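Local coordinates for shikimate dehydrogenase (NADP(+)) (Peptoclostridium difficile, PDB 5DZS), which probably catalyses the reversible NADPH-linked reduction of 3-dehydroshikimate to shikimate, a step of the chorismate pathway that leads to the aromatic amino acids, at residues B[73-79]-B[93-99]. Numbering follows the deposited sequence.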
ATOM      1  N   ASP B  73       2.317   4.581  15.929  1.00 20.96           N
ATOM      2  CA  ASP B  73       2.679   3.262  16.298  1.00 21.70           C
ATOM      3  C   ASP B  73       3.626   2.587  15.313  1.00 22.11           C
ATOM      4  O   ASP B  73       4.539   1.867  15.726  1.00 23.09           O
ATOM      5  CB  ASP B  73       1.426   2.427  16.497  1.00 22.87           C
ATOM      6  CG  ASP B  73       0.561   2.971  17.600  1.00 24.38           C
ATOM      7  OD1 ASP B  73       0.946   2.725  18.788  1.00 29.67           O
ATOM      8  OD2 ASP B  73      -0.486   3.592  17.345  1.00 23.81           O
ATOM      9  N   PHE B  74       3.413   2.843  14.016  1.00 20.36           N
ATOM     10  CA  PHE B  74       4.201   2.244  12.974  1.00 19.96           C
ATOM     11  C   PHE B  74       4.463   3.302  11.926  1.00 20.06           C
ATOM     12  O   PHE B  74       3.566   4.075  11.611  1.00 21.15           O
ATOM     13  CB  PHE B  74       3.476   1.050  12.333  1.00 21.57           C
ATOM     14  CG  PHE B  74       3.055   0.008  13.321  1.00 22.72           C
ATOM     15  CD1 PHE B  74       3.992  -0.853  13.859  1.00 24.82           C
ATOM     16  CD2 PHE B  74       1.724  -0.095  13.726  1.00 22.86           C
ATOM     17  CE1 PHE B  74       3.610  -1.814  14.795  1.00 24.75           C
ATOM     18  CE2 PHE B  74       1.360  -1.058  14.632  1.00 25.30           C
ATOM     19  CZ  PHE B  74       2.289  -1.895  15.171  1.00 24.96           C
ATOM     20  N   ILE B  75       5.680   3.342  11.418  1.00 21.23           N
ATOM     21  CA  ILE B  75       6.092   4.266  10.375  1.00 21.14           C
ATOM     22  C   ILE B  75       6.610   3.501   9.165  1.00 21.09           C
ATOM     23  O   ILE B  75       7.521   2.664   9.266  1.00 22.00           O
ATOM     24  CB  ILE B  75       7.128   5.261  10.893  1.00 25.84           C
ATOM     25  CG1 ILE B  75       6.525   6.006  12.110  1.00 30.89           C
ATOM     26  CG2 ILE B  75       7.511   6.230   9.785  1.00 25.68           C
ATOM     27  CD1 ILE B  75       7.440   7.000  12.774  1.00 35.84           C
ATOM     28  N   SER B  76       5.995   3.763   8.019  1.00 18.86           N
ATOM     29  CA  SER B  76       6.373   3.087   6.777  1.00 19.72           C
ATOM     30  C   SER B  76       7.825   3.438   6.427  1.00 20.04           C
ATOM     31  O   SER B  76       8.297   4.530   6.706  1.00 21.61           O
ATOM     32  CB  SER B  76       5.349   3.482   5.714  1.00 20.49           C
ATOM     33  OG  SER B  76       5.549   2.779   4.509  1.00 22.29           O
ATOM     34  N   PRO B  77       8.587   2.517   5.814  1.00 21.02           N
ATOM     35  CA  PRO B  77       9.993   2.752   5.554  1.00 21.51           C
ATOM     36  C   PRO B  77      10.336   4.003   4.771  1.00 21.14           C
ATOM     37  O   PRO B  77      11.326   4.632   5.072  1.00 23.64           O
ATOM     38  CB  PRO B  77      10.429   1.485   4.815  1.00 22.27           C
ATOM     39  CG  PRO B  77       9.503   0.420   5.290  1.00 23.55           C
ATOM     40  CD  PRO B  77       8.188   1.130   5.496  1.00 22.32           C
ATOM     41  N   GLU B  78       9.522   4.380   3.785  1.00 21.59           N
ATOM     42  CA  GLU B  78       9.817   5.597   3.036  1.00 22.83           C
ATOM     43  C   GLU B  78       9.705   6.844   3.927  1.00 22.47           C
ATOM     44  O   GLU B  78      10.401   7.841   3.722  1.00 24.36           O
ATOM     45  CB  GLU B  78       8.927   5.739   1.780  1.00 22.94           C
ATOM     46  CG  GLU B  78       7.558   6.387   1.972  1.00 24.19           C
ATOM     47  CD  GLU B  78       6.582   5.545   2.747  1.00 23.52           C
ATOM     48  OE1 GLU B  78       6.877   4.340   2.990  1.00 24.81           O
ATOM     49  OE2 GLU B  78       5.461   6.067   3.078  1.00 21.45           O
ATOM     50  N   ALA B  79       8.788   6.832   4.890  1.00 21.28           N
ATOM     51  CA  ALA B  79       8.648   7.959   5.807  1.00 21.12           C
ATOM     52  C   ALA B  79       9.819   8.030   6.791  1.00 22.70           C
ATOM     53  O   ALA B  79      10.278   9.119   7.164  1.00 23.78           O
ATOM     54  CB  ALA B  79       7.314   7.881   6.546  1.00 20.51           C
ATOM     55  N   ASN B  93      -7.089   0.584  16.283  1.00 22.39           N
ATOM     56  CA  ASN B  93      -6.655   1.492  17.331  1.00 22.18           C
ATOM     57  C   ASN B  93      -5.173   1.849  17.330  1.00 22.81           C
ATOM     58  O   ASN B  93      -4.644   2.353  18.335  1.00 24.29           O
ATOM     59  CB  ASN B  93      -7.071   0.947  18.721  1.00 24.91           C
ATOM     60  CG  ASN B  93      -7.352   2.046  19.717  1.00 26.90           C
ATOM     61  OD1 ASN B  93      -8.028   3.024  19.405  1.00 27.43           O
ATOM     62  ND2 ASN B  93      -6.864   1.870  20.936  1.00 32.37           N
ATOM     63  N   MET B  94      -4.528   1.609  16.182  0.50 21.13           N
ATOM     64  CA  MET B  94      -3.122   1.910  15.979  0.50 20.84           C
ATOM     65  C   MET B  94      -3.001   2.928  14.856  0.50 18.79           C
ATOM     66  O   MET B  94      -3.852   2.987  13.967  0.50 17.60           O
ATOM     67  CB  MET B  94      -2.348   0.643  15.598  0.50 22.92           C
ATOM     68  CG  MET B  94      -2.357  -0.423  16.669  0.50 25.63           C
ATOM     69  SD  MET B  94      -1.442   0.073  18.135  0.50 30.01           S
ATOM     70  CE  MET B  94       0.200  -0.399  17.651  0.50 31.69           C
ATOM     71  N   LEU B  95      -1.954   3.742  14.914  1.00 18.83           N
ATOM     72  CA  LEU B  95      -1.684   4.737  13.883  1.00 17.42           C
ATOM     73  C   LEU B  95      -0.436   4.391  13.076  1.00 17.75           C
ATOM     74  O   LEU B  95       0.631   4.148  13.640  1.00 18.40           O
ATOM     75  CB  LEU B  95      -1.529   6.143  14.481  1.00 19.06           C
ATOM     76  CG  LEU B  95      -2.770   6.649  15.220  1.00 19.53           C
ATOM     77  CD1 LEU B  95      -2.478   8.030  15.814  1.00 23.75           C
ATOM     78  CD2 LEU B  95      -3.988   6.688  14.347  1.00 21.15           C
ATOM     79  N   TYR B  96      -0.606   4.396  11.751  1.00 16.17           N
ATOM     80  CA  TYR B  96       0.431   4.104  10.765  1.00 16.25           C
ATOM     81  C   TYR B  96       0.738   5.364  10.001  1.00 16.61           C
ATOM     82  O   TYR B  96      -0.184   6.031   9.488  1.00 17.65           O
ATOM     83  CB  TYR B  96      -0.053   3.048   9.770  1.00 15.82           C
ATOM     84  CG  TYR B  96      -0.275   1.670  10.365  1.00 17.86           C
ATOM     85  CD1 TYR B  96      -1.369   1.397  11.174  1.00 17.99           C
ATOM     86  CD2 TYR B  96       0.584   0.640  10.070  1.00 18.95           C
ATOM     87  CE1 TYR B  96      -1.543   0.142  11.721  1.00 19.55           C
ATOM     88  CE2 TYR B  96       0.388  -0.612  10.587  1.00 20.99           C
ATOM     89  CZ  TYR B  96      -0.659  -0.850  11.420  1.00 20.80           C
ATOM     90  OH  TYR B  96      -0.884  -2.124  11.945  1.00 25.17           O
ATOM     91  N   GLY B  97       2.001   5.704   9.912  1.00 16.92           N
ATOM     92  CA  GLY B  97       2.463   6.886   9.197  1.00 16.82           C
ATOM     93  C   GLY B  97       3.132   6.579   7.869  1.00 16.58           C
ATOM     94  O   GLY B  97       3.983   5.669   7.791  1.00 18.10           O
ATOM     95  N   TYR B  98       2.803   7.383   6.856  1.00 16.38           N
ATOM     96  CA  TYR B  98       3.332   7.260   5.507  1.00 16.22           C
ATOM     97  C   TYR B  98       3.737   8.625   4.995  1.00 16.29           C
ATOM     98  O   TYR B  98       3.357   9.656   5.572  1.00 16.63           O
ATOM     99  CB  TYR B  98       2.259   6.693   4.547  1.00 16.48           C
ATOM    100  CG  TYR B  98       1.639   5.397   4.980  1.00 15.76           C
ATOM    101  CD1 TYR B  98       0.607   5.360   5.917  1.00 16.06           C
ATOM    102  CD2 TYR B  98       2.067   4.197   4.463  1.00 17.13           C
ATOM    103  CE1 TYR B  98       0.064   4.176   6.328  1.00 16.06           C
ATOM    104  CE2 TYR B  98       1.471   3.002   4.841  1.00 17.18           C
ATOM    105  CZ  TYR B  98       0.449   3.014   5.781  1.00 16.85           C
ATOM    106  OH  TYR B  98      -0.136   1.814   6.182  1.00 21.00           O
ATOM    107  N   ASN B  99       4.492   8.647   3.911  1.00 17.67           N
ATOM    108  CA  ASN B  99       4.866   9.909   3.297  1.00 19.84           C
ATOM    109  C   ASN B  99       4.708   9.823   1.812  1.00 22.34           C
ATOM    110  O   ASN B  99       5.448   9.086   1.136  1.00 27.26           O
ATOM    111  CB  ASN B  99       6.279  10.295   3.670  1.00 22.42           C
ATOM    112  CG  ASN B  99       6.619  11.691   3.189  1.00 27.24           C
ATOM    113  OD1 ASN B  99       6.385  12.013   2.012  1.00 30.64           O
ATOM    114  ND2 ASN B  99       7.158  12.508   4.062  1.00 29.53           N
TER
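The ring of Phe-74 overlaps one face of the Tyr-96 ring near its rim, CD2 of Phe-74 lying 3.4 Å from CZ of Tyr-96. The two side chains run alongside each other in the same direction with their planes inclined by 32°. In one of its two conformers, Met-94 approaches from the start of strand 94-98, and bends at chi2 and chi3 turn its CE methyl onto CB of Asp-73 and CE2 of Phe-74. Beside it, OD2 of Asp-73 uses its anti lone pair to take the amide N of Leu-95 at 2.8 Å, while O of Leu-95 is gripped twice, by the backbone N atoms of Asp-73 and Phe-74. The pairing is parallel: short strand 74-75 forms one border of the mixed sheet in the substrate-binding domain, next to 94-98. It continues as N of Gly-97 bonds to O of Phe-74 and N of Ser-76 to O of Gly-97, after which the chain turns into helix 77-82. There the Glu-78 carboxylate stands in for a backbone acceptor: its OE2 accepts N of Asn-99, 22° out of the carboxylate plane. OG of Ser-76 donates to OE1 of Glu-78 at 2.6 Å; the two bonds, one to each oxygen, fix the rotation of the carboxylate. Asn-99 packs its CB on CB of Ala-79, while its side-chain ND2 bonds to O of Ala-84 and its OD1 to N of Asp-101, a residue predicted to bind shikimate. Tyr-96 of the second subunit packs against Ser-76, Pro-77 and Glu-78, placing this border at the dimer interface.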